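Local coordinates for protein methoxy mycolic acid synthase 2 (Mycobacterium tuberculosis, PDB 1TPY) that converts a double bond of mycolic acids into a cis cyclopropane ring, using S-adenosyl-L-methionine as the source of the methylene group, at residues A138-G143 with H167-L172; A270-F273 with Y277-V280. One frame throughout, in Å; residues are numbered along the deposited sequence.

Contact 1 (A138-G143 with H167-L172); sequences AFEHFG and HTITGL. With SAH (S-adenosyl-L-homocysteine), chain C; 16A (cetyl-trimethyl-ammonium), chain D; CO3 (carbonate ion), chain B.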
# COMPACT_ATOMS: atom_id res chain seq x y z
N ALA A 138 2.44 1.50 1.14
CA ALA A 138 2.76 2.48 2.17
C ALA A 138 4.02 3.27 1.80
O ALA A 138 4.09 4.47 2.03
CB ALA A 138 2.97 1.78 3.52
N PHE A 139 4.98 2.57 1.22
CA PHE A 139 6.27 3.14 0.82
C PHE A 139 6.17 4.48 0.06
O PHE A 139 6.97 5.38 0.30
CB PHE A 139 7.01 2.13 -0.05
CG PHE A 139 8.49 2.42 -0.20
CD1 PHE A 139 9.38 2.07 0.82
CD2 PHE A 139 8.98 3.00 -1.36
CE1 PHE A 139 10.75 2.30 0.68
CE2 PHE A 139 10.36 3.24 -1.51
CZ PHE A 139 11.25 2.89 -0.49
N GLU A 140 5.21 4.57 -0.85
CA GLU A 140 5.00 5.76 -1.66
C GLU A 140 4.85 7.03 -0.80
O GLU A 140 5.13 8.14 -1.27
CB GLU A 140 3.76 5.59 -2.55
CG GLU A 140 3.79 4.36 -3.45
CD GLU A 140 3.18 3.11 -2.81
OE1 GLU A 140 3.46 2.85 -1.62
OE2 GLU A 140 2.44 2.39 -3.51
N HIS A 141 4.42 6.85 0.44
CA HIS A 141 4.23 7.95 1.39
C HIS A 141 5.48 8.30 2.19
O HIS A 141 5.59 9.40 2.72
CB HIS A 141 3.12 7.60 2.38
CG HIS A 141 1.74 7.62 1.80
ND1 HIS A 141 1.10 8.78 1.44
CD2 HIS A 141 0.88 6.61 1.54
CE1 HIS A 141 -0.10 8.49 0.97
NE2 HIS A 141 -0.27 7.18 1.03
N PHE A 142 6.40 7.35 2.31
CA PHE A 142 7.60 7.56 3.10
C PHE A 142 8.43 8.79 2.76
O PHE A 142 8.95 9.45 3.66
CB PHE A 142 8.50 6.32 3.01
CG PHE A 142 7.91 5.09 3.63
CD1 PHE A 142 8.58 3.87 3.56
CD2 PHE A 142 6.68 5.12 4.27
CE1 PHE A 142 8.03 2.71 4.09
CE2 PHE A 142 6.12 3.97 4.81
CZ PHE A 142 6.80 2.75 4.72
N GLY A 143 8.54 9.11 1.48
CA GLY A 143 9.33 10.25 1.06
C GLY A 143 10.72 9.76 0.70
O GLY A 143 11.31 8.97 1.43
N HIS A 167 5.84 -4.01 -1.29
CA HIS A 167 4.94 -3.84 -2.42
C HIS A 167 4.71 -2.35 -2.55
O HIS A 167 4.23 -1.70 -1.61
CB HIS A 167 3.63 -4.59 -2.14
CG HIS A 167 2.52 -4.26 -3.09
ND1 HIS A 167 1.67 -5.22 -3.59
CD2 HIS A 167 2.07 -3.08 -3.57
CE1 HIS A 167 0.74 -4.64 -4.33
NE2 HIS A 167 0.95 -3.34 -4.33
N THR A 168 5.06 -1.79 -3.70
CA THR A 168 4.89 -0.36 -3.88
C THR A 168 4.77 0.05 -5.33
O THR A 168 5.20 -0.65 -6.25
CB THR A 168 6.09 0.43 -3.28
OG1 THR A 168 5.93 1.82 -3.55
CG2 THR A 168 7.40 -0.04 -3.88
N ILE A 169 4.16 1.21 -5.52
CA ILE A 169 4.01 1.76 -6.85
C ILE A 169 5.39 2.27 -7.21
O ILE A 169 6.11 2.77 -6.35
CB ILE A 169 3.02 2.93 -6.85
CG1 ILE A 169 1.61 2.42 -6.60
CG2 ILE A 169 3.12 3.70 -8.17
CD1 ILE A 169 0.59 3.52 -6.40
N THR A 170 5.78 2.10 -8.46
CA THR A 170 7.07 2.59 -8.91
C THR A 170 6.82 3.41 -10.15
O THR A 170 5.98 3.06 -10.99
CB THR A 170 8.05 1.45 -9.25
OG1 THR A 170 7.48 0.61 -10.25
CG2 THR A 170 8.36 0.61 -8.02
N GLY A 171 7.51 4.54 -10.26
CA GLY A 171 7.35 5.38 -11.43
C GLY A 171 8.50 5.08 -12.36
O GLY A 171 9.60 4.73 -11.90
N LEU A 172 8.26 5.18 -13.65
CA LEU A 172 9.33 4.94 -14.62
C LEU A 172 10.24 6.16 -14.59
O LEU A 172 9.79 7.26 -14.32
CB LEU A 172 8.76 4.80 -16.03
CG LEU A 172 8.30 3.44 -16.53
CD1 LEU A 172 7.13 2.92 -15.71
CD2 LEU A 172 7.91 3.58 -18.00
N SAH C . -1.35 -1.80 3.34
CA SAH C . -2.78 -1.49 3.24
CB SAH C . -3.04 0.04 3.25
CG SAH C . -2.35 0.88 2.18
SD SAH C . -2.75 2.65 2.29
C SAH C . -3.38 -2.12 1.99
O SAH C . -2.61 -2.63 1.15
OXT SAH C . -4.62 -2.07 1.84
C5' SAH C . -1.20 3.36 2.87
C4' SAH C . -0.93 2.96 4.33
O4' SAH C . 0.44 3.20 4.74
C3' SAH C . -1.81 3.70 5.34
O3' SAH C . -2.27 2.77 6.33
C2' SAH C . -0.88 4.73 5.92
O2' SAH C . -1.33 5.18 7.22
C1' SAH C . 0.41 3.97 5.95
N9 SAH C . 1.66 4.83 6.08
C8 SAH C . 2.11 5.89 5.35
N7 SAH C . 3.23 6.41 5.72
C5 SAH C . 3.57 5.62 6.82
C6 SAH C . 4.68 5.62 7.72
N6 SAH C . 5.68 6.49 7.63
N1 SAH C . 4.69 4.67 8.72
C2 SAH C . 3.68 3.78 8.82
N3 SAH C . 2.59 3.69 8.03
C4 SAH C . 2.61 4.65 7.04
C1 16A D . -4.28 4.04 -6.63
C2 16A D . -3.24 5.14 -6.44
C3 16A D . -2.40 5.31 -7.72
C4 16A D . -1.33 6.40 -7.66
C5 16A D . -0.60 6.45 -9.01
C6 16A D . 0.52 7.50 -9.12
C7 16A D . 0.15 9.00 -9.03
C8 16A D . 1.26 10.00 -8.66
C9 16A D . 2.12 9.69 -7.41
C10 16A D . 1.38 9.67 -6.05
C11 16A D . 2.09 8.92 -4.90
C12 16A D . 1.20 8.53 -3.72
C13 16A D . 0.79 7.05 -3.76
C14 16A D . -0.18 6.71 -2.63
C15 16A D . -0.73 5.30 -2.92
C16 16A D . -1.82 4.99 -1.88
N1 16A D . -2.68 3.73 -1.80
C17 16A D . -3.68 3.49 -0.93
C18 16A D . -3.30 3.41 -3.14
C19 16A D . -1.77 2.55 -1.52
C CO3 B . 0.09 0.07 -4.22
O1 CO3 B . -0.61 -1.12 -4.78
O2 CO3 B . -0.55 1.25 -4.12
O3 CO3 B . 1.38 -0.04 -3.81
O HOH W 1 4.66 -0.36 0.98
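The carboxylate of E140 takes the backbone N-H of I169 on its flat side: I169 N lies 2.9 Å from E140 OE2 and 64° out of the carboxylate plane. The bond is nonetheless fairly straight, with an N-H...O angle of 157°. E140 gets there by a bend at chi2 (90°), which carries its end across to the strand while CB stays against C13 of the cetyl-trimethyl-ammonium chain. Its CD passes 3.1 Å from T168 OG1, but that hydroxyl gives its hydrogen bond to I169 O instead. I169 crosses E140 at about a right angle, with CG1 close beside OE2 and CD1 reaching the alkyl chain. From the short helix, F139 puts its CB against T168 OG1 at 3.7 Å. One water also links the two backbones, accepting from A138 N and donating to H167 O. Beyond E140 sits a carbonate: its O3 is 2.7 Å from E140 OE2, and H167 NE2 donates to its O1 over 2.8 Å. Y232 OH and the backbone N of C35 are also hydrogen-bonded to the carbonate. On the cofactor side, A138, H141 and F142 line S-adenosyl-L-homocysteine. Held by the I169 N-H, E140 turns its carboxylate toward the anion pocket, where carbonate, cofactor product and alkyl chain converge.

Contact 2 (A270-F273 with Y277-V280); sequences AKLF and YIDV
The F273 ring carries I278 on one face: I278 CB stands 4.1 Å from the ring centroid, 17° off the normal and displaced toward the rim, a CH-pi contact. At the ring edge, near its plane, D279 O lies 3.5 Å from F273 CE2. V280 CB approaches the same ring atom obliquely, and Y232 brings its own ring against F273 from helix 229-245. The second flat group, Y277, is met obliquely by L272 CD2, which comes within 3.9 Å of Y277 CD1; the two side chains cross at about a right angle. The phenol OH of Y277 is hydrogen-bonded to P183 O.

I278 fills the middle of the contact with two branches that go different ways. Its CG2, anti to the backbone N, reaches the F273 rim, 3.5 Å from CE2. Its CG1, anti to the carbonyl carbon (chi1 -55°), instead runs alongside L272, 3.8 Å from L272 CB. L272 and I278 point the same way here, whereas F273 lies obliquely across I278. Behind L272, helix 186-199 adds W187, L188 and F191 to the apolar layer.

One weak backbone bond spans the turn, from Y277 N to L272 O over 2.8 Å, bent to 128° at the hydrogen. D279 turns away from the helix; its OD2 accepts a weak bond from V280 N and is also bonded to S227 OG.

F273 also borders the cetyl-trimethyl-ammonium pocket, close to C269, the probable active-site cysteine, while V280 belongs to the carbonate pocket. This is a tight helix-to-strand connection, in which helix 256-275 folds back on strand 278-286, the antiparallel strand between 163-171 and 221-227 in the sheet of this Rossmann-like methyltransferase.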
# COMPACT_ATOMS: atom_id res chain seq x y z
N ALA A 270 -5.90 5.21 -13.41
CA ALA A 270 -6.15 4.04 -14.25
C ALA A 270 -5.49 4.27 -15.61
O ALA A 270 -4.98 3.33 -16.22
CB ALA A 270 -7.65 3.82 -14.41
N LYS A 271 -5.50 5.51 -16.08
CA LYS A 271 -4.88 5.82 -17.37
C LYS A 271 -3.36 5.71 -17.24
O LYS A 271 -2.68 5.17 -18.13
CB LYS A 271 -5.26 7.23 -17.84
CG LYS A 271 -4.57 7.65 -19.13
CD LYS A 271 -4.99 9.04 -19.59
CE LYS A 271 -4.16 9.49 -20.78
NZ LYS A 271 -4.70 10.73 -21.43
N LEU A 272 -2.82 6.21 -16.14
CA LEU A 272 -1.38 6.13 -15.92
C LEU A 272 -0.86 4.70 -16.07
O LEU A 272 0.12 4.47 -16.78
CB LEU A 272 -1.01 6.68 -14.54
CG LEU A 272 -1.27 8.19 -14.35
CD1 LEU A 272 -0.74 8.62 -13.00
CD2 LEU A 272 -0.58 8.98 -15.48
N PHE A 273 -1.50 3.74 -15.41
CA PHE A 273 -1.06 2.35 -15.49
C PHE A 273 -1.38 1.75 -16.86
O PHE A 273 -0.61 0.96 -17.39
CB PHE A 273 -1.72 1.49 -14.40
CG PHE A 273 -1.24 1.81 -13.01
CD1 PHE A 273 -1.92 2.74 -12.23
CD2 PHE A 273 -0.09 1.22 -12.50
CE1 PHE A 273 -1.45 3.08 -10.96
CE2 PHE A 273 0.38 1.54 -11.24
CZ PHE A 273 -0.30 2.48 -10.47
N TYR A 277 2.77 4.81 -17.71
CA TYR A 277 3.60 5.83 -17.06
C TYR A 277 4.05 5.36 -15.68
O TYR A 277 5.15 5.65 -15.23
CB TYR A 277 2.83 7.14 -16.90
CG TYR A 277 2.65 7.91 -18.18
CD1 TYR A 277 1.38 8.11 -18.71
CD2 TYR A 277 3.74 8.45 -18.85
CE1 TYR A 277 1.20 8.82 -19.89
CE2 TYR A 277 3.57 9.16 -20.04
CZ TYR A 277 2.30 9.34 -20.55
OH TYR A 277 2.11 10.03 -21.72
N ILE A 278 3.16 4.62 -15.02
CA ILE A 278 3.40 4.11 -13.68
C ILE A 278 3.36 2.58 -13.68
O ILE A 278 2.72 1.96 -14.53
CB ILE A 278 2.33 4.64 -12.70
CG1 ILE A 278 2.30 6.17 -12.76
CG2 ILE A 278 2.63 4.18 -11.29
CD1 ILE A 278 3.59 6.84 -12.32
N ASP A 279 4.07 1.99 -12.72
CA ASP A 279 4.14 0.53 -12.56
C ASP A 279 3.85 0.27 -11.08
O ASP A 279 3.69 1.20 -10.30
CB ASP A 279 5.55 0.04 -12.94
CG ASP A 279 5.65 -1.48 -13.06
OD1 ASP A 279 6.78 -1.99 -13.25
OD2 ASP A 279 4.61 -2.17 -12.99
N VAL A 280 3.76 -1.00 -10.70
CA VAL A 280 3.53 -1.38 -9.32
C VAL A 280 4.29 -2.69 -9.17
O VAL A 280 4.11 -3.62 -9.97
CB VAL A 280 2.00 -1.57 -9.02
CG1 VAL A 280 1.43 -2.71 -9.85
CG2 VAL A 280 1.79 -1.84 -7.53

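Overall arrangement
After the N-terminal helices, the chain builds the parallel, cofactor-binding part of the sheet. Leaving strand 132-136, it forms the short helix 139-142, passes through helix 147-157 and returns on strand 163-171, where contact 1 closes a loop of 23 residues. Several helices and strand 221-227 follow before contact 2 closes a short turn, with three residues between its segments, two of them still in helix 256-275. The loops are in series, neither enclosing nor crossing the other. They meet in the sheet, where strands 163-171 and 278-286 are neighbours: T170 O and D279 N are 2.8 Å apart, a probable hydrogen bond, and I169 packs on I278. Together, the contacts tie the cofactor side to the late helices round the lipid-like ligand.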